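Local coordinates for chitin oligosaccahride binding protein NagB1 (Paenibacillus sp. FPU-7, PDB 7EHP) that binds the chitin oligosaccharides N,N'-diacetylchitobiose and N,N',N''-triacetylchitotriose as a solute-binding protein, probably delivering them to a transporter for uptake, at residues A[83-88]-A[111-116]; A[356-361]-A[388-393]. All coordinates share one frame; numbering follows the deposited sequence.

Interaction 1. Residues A[83-88]-A[111-116]; sequences LELTPI and YGLPTA
Glu-84 lays its aliphatic stem over the ring of Tyr-111, and the next residue, Leu-85, reaches to Leu-113, joining the start of helix 86-92 to the long strand 109-125. Both belong to the bilobal solute-binding protein fold, in which this strand pairs antiparallel with strand 277-288. In Glu-84 the methylenes pack on the ring while the carboxylate turns to the helix start. With its CG anti to the backbone N (chi1 -151°), Glu-84 CG lies over one face, 4.1 Å from the centroid of the Tyr-111 ring, in a CH-pi contact displaced toward the rim carrying CZ and CE2. The chain then bends at chi2 and turns the carboxylate toward the first turn of the helix, its plane almost perpendicular to the ring (87°). There it makes a capping bond: Glu-84 OE1 accepts from Thr-86 N at 3.0 Å, the N-H coming from above the carboxylate plane, while OE2 receives Thr-86 OG1 on its syn lone pair and a further bond from Ile-110 N. Gripped at both oxygens, the carboxylate is fixed in rotation, which probably helps hold the methylene over the ring.

Leu-85 points into the contact, with CD1 anti to CA (chi2 -176°). Leu-85 CD1 lies 3.7 Å from the backbone Gly-112 N. It also meets the side chain of Leu-113, at CG, 3.8 Å away, the two leucines meeting at a slant. The apolar patch is continued by Phe-288 of strand 277-288, which packs on Leu-85, and by Ile-304 of helix 294-307, which packs on Leu-113. No direct hydrogen bond links the two segments; instead one water lies between their carbonyls, 2.9 Å from Leu-83 O and 2.7 Å from Tyr-111 O.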
loop_
_atom_site.group_PDB
_atom_site.type_symbol
_atom_site.label_atom_id
_atom_site.label_comp_id
_atom_site.label_asym_id
_atom_site.label_seq_id
_atom_site.Cartn_x
_atom_site.Cartn_y
_atom_site.Cartn_z
ATOM N N LEU A 83 -7.022 -19.176 9.740
ATOM C CA LEU A 83 -8.341 -19.774 9.584
ATOM C C LEU A 83 -8.798 -19.698 8.132
ATOM O O LEU A 83 -8.732 -18.635 7.508
ATOM C CB LEU A 83 -9.329 -19.040 10.477
ATOM C CG LEU A 83 -10.726 -19.617 10.618
ATOM C CD1 LEU A 83 -10.654 -21.013 11.264
ATOM C CD2 LEU A 83 -11.544 -18.622 11.439
ATOM N N GLU A 84 -9.259 -20.824 7.591
ATOM C CA GLU A 84 -9.833 -20.843 6.250
ATOM C C GLU A 84 -11.256 -20.301 6.294
ATOM O O GLU A 84 -12.041 -20.665 7.172
ATOM C CB GLU A 84 -9.812 -22.260 5.680
ATOM C CG GLU A 84 -9.711 -22.320 4.165
ATOM C CD GLU A 84 -11.046 -22.103 3.498
ATOM O OE1 GLU A 84 -12.076 -22.432 4.129
ATOM O OE2 GLU A 84 -11.077 -21.616 2.345
ATOM N N LEU A 85 -11.591 -19.435 5.335
ATOM C CA LEU A 85 -12.766 -18.576 5.450
ATOM C C LEU A 85 -13.916 -18.948 4.521
ATOM O O LEU A 85 -14.915 -18.221 4.480
ATOM C CB LEU A 85 -12.377 -17.117 5.202
ATOM C CG LEU A 85 -11.279 -16.539 6.093
ATOM C CD1 LEU A 85 -11.071 -15.060 5.784
ATOM C CD2 LEU A 85 -11.604 -16.743 7.566
ATOM N N THR A 86 -13.814 -20.036 3.778
ATOM C CA THR A 86 -14.882 -20.334 2.828
ATOM C C THR A 86 -16.198 -20.767 3.496
ATOM O O THR A 86 -17.268 -20.339 3.040
ATOM C CB THR A 86 -14.406 -21.388 1.827
ATOM O OG1 THR A 86 -13.212 -20.915 1.184
ATOM C CG2 THR A 86 -15.477 -21.636 0.773
ATOM N N PRO A 87 -16.192 -21.583 4.564
ATOM C CA PRO A 87 -17.475 -21.850 5.242
ATOM C C PRO A 87 -18.158 -20.584 5.714
ATOM O O PRO A 87 -19.366 -20.422 5.504
ATOM C CB PRO A 87 -17.071 -22.753 6.415
ATOM C CG PRO A 87 -15.839 -23.426 5.953
ATOM C CD PRO A 87 -15.103 -22.359 5.187
ATOM N N ILE A 88 -17.393 -19.660 6.309
ATOM C CA ILE A 88 -17.953 -18.412 6.824
ATOM C C ILE A 88 -18.456 -17.530 5.694
ATOM O O ILE A 88 -19.503 -16.879 5.813
ATOM C CB ILE A 88 -16.902 -17.688 7.677
ATOM C CG1 ILE A 88 -16.513 -18.553 8.867
ATOM C CG2 ILE A 88 -17.402 -16.305 8.111
ATOM C CD1 ILE A 88 -15.542 -17.858 9.795
ATOM N N TYR A 111 -7.893 -17.224 2.944
ATOM C CA TYR A 111 -7.347 -17.077 4.292
ATOM C C TYR A 111 -7.246 -15.629 4.764
ATOM O O TYR A 111 -6.662 -15.372 5.826
ATOM C CB TYR A 111 -5.972 -17.750 4.400
ATOM C CG TYR A 111 -5.970 -19.242 4.089
ATOM C CD1 TYR A 111 -5.997 -19.693 2.772
ATOM C CD2 TYR A 111 -5.963 -20.198 5.111
ATOM C CE1 TYR A 111 -5.989 -21.047 2.475
ATOM C CE2 TYR A 111 -5.964 -21.572 4.821
ATOM C CZ TYR A 111 -5.975 -21.981 3.495
ATOM O OH TYR A 111 -5.963 -23.314 3.154
ATOM N N GLY A 112 -7.808 -14.688 4.025
ATOM C CA GLY A 112 -7.953 -13.329 4.510
ATOM C C GLY A 112 -8.920 -12.600 3.612
ATOM O O GLY A 112 -9.322 -13.105 2.557
ATOM N N LEU A 113 -9.307 -11.403 4.052
ATOM C CA LEU A 113 -10.270 -10.586 3.315
ATOM C C LEU A 113 -9.718 -9.174 3.184
ATOM O O LEU A 113 -9.432 -8.527 4.215
ATOM C CB LEU A 113 -11.642 -10.583 4.008
ATOM C CG LEU A 113 -12.363 -11.932 4.151
ATOM C CD1 LEU A 113 -13.650 -11.807 4.989
ATOM C CD2 LEU A 113 -12.649 -12.561 2.781
ATOM N N PRO A 114 -9.560 -8.652 1.966
ATOM C CA PRO A 114 -9.105 -7.268 1.814
ATOM C C PRO A 114 -10.199 -6.307 2.229
ATOM O O PRO A 114 -11.375 -6.504 1.906
ATOM C CB PRO A 114 -8.815 -7.160 0.311
ATOM C CG PRO A 114 -9.774 -8.123 -0.292
ATOM C CD PRO A 114 -9.752 -9.301 0.654
ATOM N N THR A 115 -9.812 -5.268 2.970
ATOM C CA THR A 115 -10.778 -4.247 3.344
ATOM C C THR A 115 -10.789 -3.087 2.379
ATOM O O THR A 115 -11.674 -2.236 2.484
ATOM C CB THR A 115 -10.500 -3.679 4.741
ATOM O OG1 THR A 115 -9.155 -3.194 4.793
ATOM C CG2 THR A 115 -10.763 -4.731 5.849
ATOM N N ALA A 116 -9.800 -3.007 1.488
ATOM C CA ALA A 116 -9.680 -1.881 0.581
ATOM C C ALA A 116 -9.117 -2.342 -0.756
ATOM O O ALA A 116 -8.413 -3.348 -0.840
ATOM C CB ALA A 116 -8.764 -0.790 1.143
HETATM O O HOH W 1 -7.876 -15.955 8.129
#

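Interaction 2. Residues A[356-361]-A[388-393]; sequences IVQAKV and KVQEDA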
loop_
_atom_site.group_PDB
_atom_site.type_symbol
_atom_site.label_atom_id
_atom_site.label_comp_id
_atom_site.label_asym_id
_atom_site.label_seq_id
_atom_site.Cartn_x
_atom_site.Cartn_y
_atom_site.Cartn_z
ATOM N N ILE A 356 4.724 -10.196 -3.941
ATOM C CA ILE A 356 5.320 -11.233 -4.773
ATOM C C ILE A 356 6.655 -11.720 -4.206
ATOM O O ILE A 356 6.891 -12.928 -4.120
ATOM C CB ILE A 356 5.474 -10.749 -6.235
ATOM C CG1 ILE A 356 4.103 -10.479 -6.845
ATOM C CG2 ILE A 356 6.208 -11.808 -7.075
ATOM C CD1 ILE A 356 4.127 -9.605 -8.050
ATOM N N VAL A 357 7.548 -10.793 -3.812
ATOM C CA VAL A 357 8.884 -11.186 -3.356
ATOM C C VAL A 357 8.844 -11.635 -1.896
ATOM O O VAL A 357 7.944 -11.295 -1.124
ATOM C CB VAL A 357 9.923 -10.055 -3.553
ATOM C CG1 VAL A 357 9.875 -9.528 -4.982
ATOM C CG2 VAL A 357 9.708 -8.926 -2.542
ATOM N N GLN A 358 9.862 -12.409 -1.517
ATOM C CA GLN A 358 10.036 -12.852 -0.140
ATOM C C GLN A 358 10.421 -11.685 0.783
ATOM O O GLN A 358 10.982 -10.672 0.351
ATOM C CB GLN A 358 11.115 -13.940 -0.089
ATOM C CG GLN A 358 10.869 -15.114 -1.053
ATOM C CD GLN A 358 11.544 -14.983 -2.420
ATOM O OE1 GLN A 358 11.683 -13.890 -2.967
ATOM N NE2 GLN A 358 11.935 -16.121 -2.991
ATOM N N ALA A 359 10.134 -11.853 2.081
ATOM C CA ALA A 359 10.391 -10.795 3.059
ATOM C C ALA A 359 11.845 -10.337 3.035
ATOM O O ALA A 359 12.124 -9.135 3.100
ATOM C CB ALA A 359 10.024 -11.265 4.469
ATOM N N LYS A 360 12.785 -11.280 2.947
ATOM C CA LYS A 360 14.196 -10.916 2.974
ATOM C C LYS A 360 14.568 -10.044 1.788
ATOM O O LYS A 360 15.417 -9.155 1.916
ATOM C CB LYS A 360 15.071 -12.164 2.984
ATOM C CG LYS A 360 16.488 -11.916 3.508
ATOM C CD LYS A 360 16.482 -11.821 5.028
ATOM C CE LYS A 360 17.678 -11.035 5.572
ATOM N NZ LYS A 360 17.565 -10.874 7.060
ATOM N N VAL A 361 13.945 -10.283 0.634
ATOM C CA VAL A 361 14.217 -9.478 -0.554
ATOM C C VAL A 361 13.673 -8.068 -0.368
ATOM O O VAL A 361 14.352 -7.082 -0.666
ATOM C CB VAL A 361 13.620 -10.157 -1.800
ATOM C CG1 VAL A 361 13.669 -9.227 -3.003
ATOM C CG2 VAL A 361 14.336 -11.470 -2.086
ATOM N N LYS A 388 21.783 -11.144 -5.588
ATOM C CA LYS A 388 22.321 -12.202 -4.735
ATOM C C LYS A 388 21.288 -12.634 -3.705
ATOM O O LYS A 388 21.067 -13.831 -3.503
ATOM C CB LYS A 388 23.616 -11.747 -4.054
ATOM C CG LYS A 388 24.789 -11.708 -5.022
ATOM C CD LYS A 388 26.118 -11.391 -4.356
ATOM C CE LYS A 388 27.219 -11.223 -5.408
ATOM N NZ LYS A 388 27.531 -12.506 -6.121
ATOM N N VAL A 389 20.633 -11.668 -3.050
ATOM C CA VAL A 389 19.616 -12.012 -2.060
ATOM C C VAL A 389 18.450 -12.718 -2.735
ATOM O O VAL A 389 17.872 -13.664 -2.184
ATOM C CB VAL A 389 19.172 -10.756 -1.293
ATOM C CG1 VAL A 389 17.967 -11.055 -0.408
ATOM C CG2 VAL A 389 20.317 -10.255 -0.457
ATOM N N GLN A 390 18.104 -12.286 -3.950
ATOM C CA GLN A 390 17.029 -12.933 -4.695
ATOM C C GLN A 390 17.353 -14.397 -4.975
ATOM O O GLN A 390 16.480 -15.267 -4.847
ATOM C CB GLN A 390 16.784 -12.178 -5.998
ATOM C CG GLN A 390 15.539 -12.625 -6.741
ATOM C CD GLN A 390 14.305 -12.409 -5.931
ATOM O OE1 GLN A 390 13.868 -11.277 -5.756
ATOM N NE2 GLN A 390 13.719 -13.493 -5.429
ATOM N N GLU A 391 18.604 -14.693 -5.353
ATOM C CA GLU A 391 19.003 -16.081 -5.585
ATOM C C GLU A 391 18.886 -16.899 -4.310
ATOM O O GLU A 391 18.408 -18.042 -4.335
ATOM C CB GLU A 391 20.443 -16.181 -6.106
ATOM C CG GLU A 391 20.922 -15.167 -7.124
ATOM C CD GLU A 391 20.653 -15.585 -8.546
ATOM O OE1 GLU A 391 21.206 -14.955 -9.485
ATOM O OE2 GLU A 391 19.861 -16.534 -8.711
ATOM N N ASP A 392 19.364 -16.338 -3.188
ATOM C CA ASP A 392 19.307 -17.030 -1.900
ATOM C C ASP A 392 17.868 -17.291 -1.475
ATOM O O ASP A 392 17.535 -18.386 -1.010
ATOM C CB ASP A 392 20.020 -16.211 -0.821
ATOM C CG ASP A 392 21.527 -16.229 -0.958
ATOM O OD1 ASP A 392 22.035 -16.715 -1.992
ATOM O OD2 ASP A 392 22.205 -15.760 -0.018
ATOM N N ALA A 393 17.005 -16.277 -1.601
ATOM C CA ALA A 393 15.598 -16.432 -1.248
ATOM C C ALA A 393 14.942 -17.525 -2.078
ATOM O O ALA A 393 14.222 -18.374 -1.543
ATOM C CB ALA A 393 14.862 -15.101 -1.425
#
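The flat amides of Gln-358 and Gln-390 meet tip to tip, the chains crossing at about a right angle and the planes only 30° apart. Over one face of the Gln-358 amide sits the methyl of Ala-393, with Ala-393 CB 3.5 Å from Gln-358 CD. At its edge, Gln-390 NE2 donates to Gln-358 OE1 at 3.2 Å, arriving in the carbonyl plane on a lone pair; the N-H...O angle is 150°. One face of the Gln-390 amide carries Val-361 CG2, 4.0 Å from Gln-390 CD and displaced toward OE1, while Val-361 CG1 approaches the oxygen itself (3.4 Å). That oxygen accepts from Trp-195 NE1, and Asn-394 OD1 accepts from the NE2 atoms of both glutamines, so the amides are fixed in orientation by a shared network.

Two helices of the C-terminal part of this solute-binding fold are joined here: Gln-358 is the N-cap residue of helix 359-373, and Gln-390 and Ala-393 face it from helix 379-396. Gln-390 gets there because CG is anti to the backbone N (chi1 -170°) and the chain then bends at chi2, swinging the amide across to the other helix. Next to the amides the contact is apolar. Val-361 CG2 touches Ala-393 CB at 3.7 Å and Val-389 CG1 at 4.0 Å, and the same Val-389 methyl comes 3.9 Å from Lys-360 O.

In the fold
The two contacts sit at well-separated places in the fold, with centres 27 Å apart and nearest atoms about 15 Å apart, and they do not touch. Interaction 1 runs directly into the glycan pocket: its strand continues from the packed residues to Thr-115 and Ala-116, which touch an N-acetylglucosamine unit, while the side chain of Leu-113 is about 11 Å from the sugar. Interaction 2 includes the start of helix 359-373, and the side chain of Val-357, just before it, is about 10 Å from the sugar. Interaction 1 thus shares its strand with the pocket, whereas no residue of interaction 2 belongs to it.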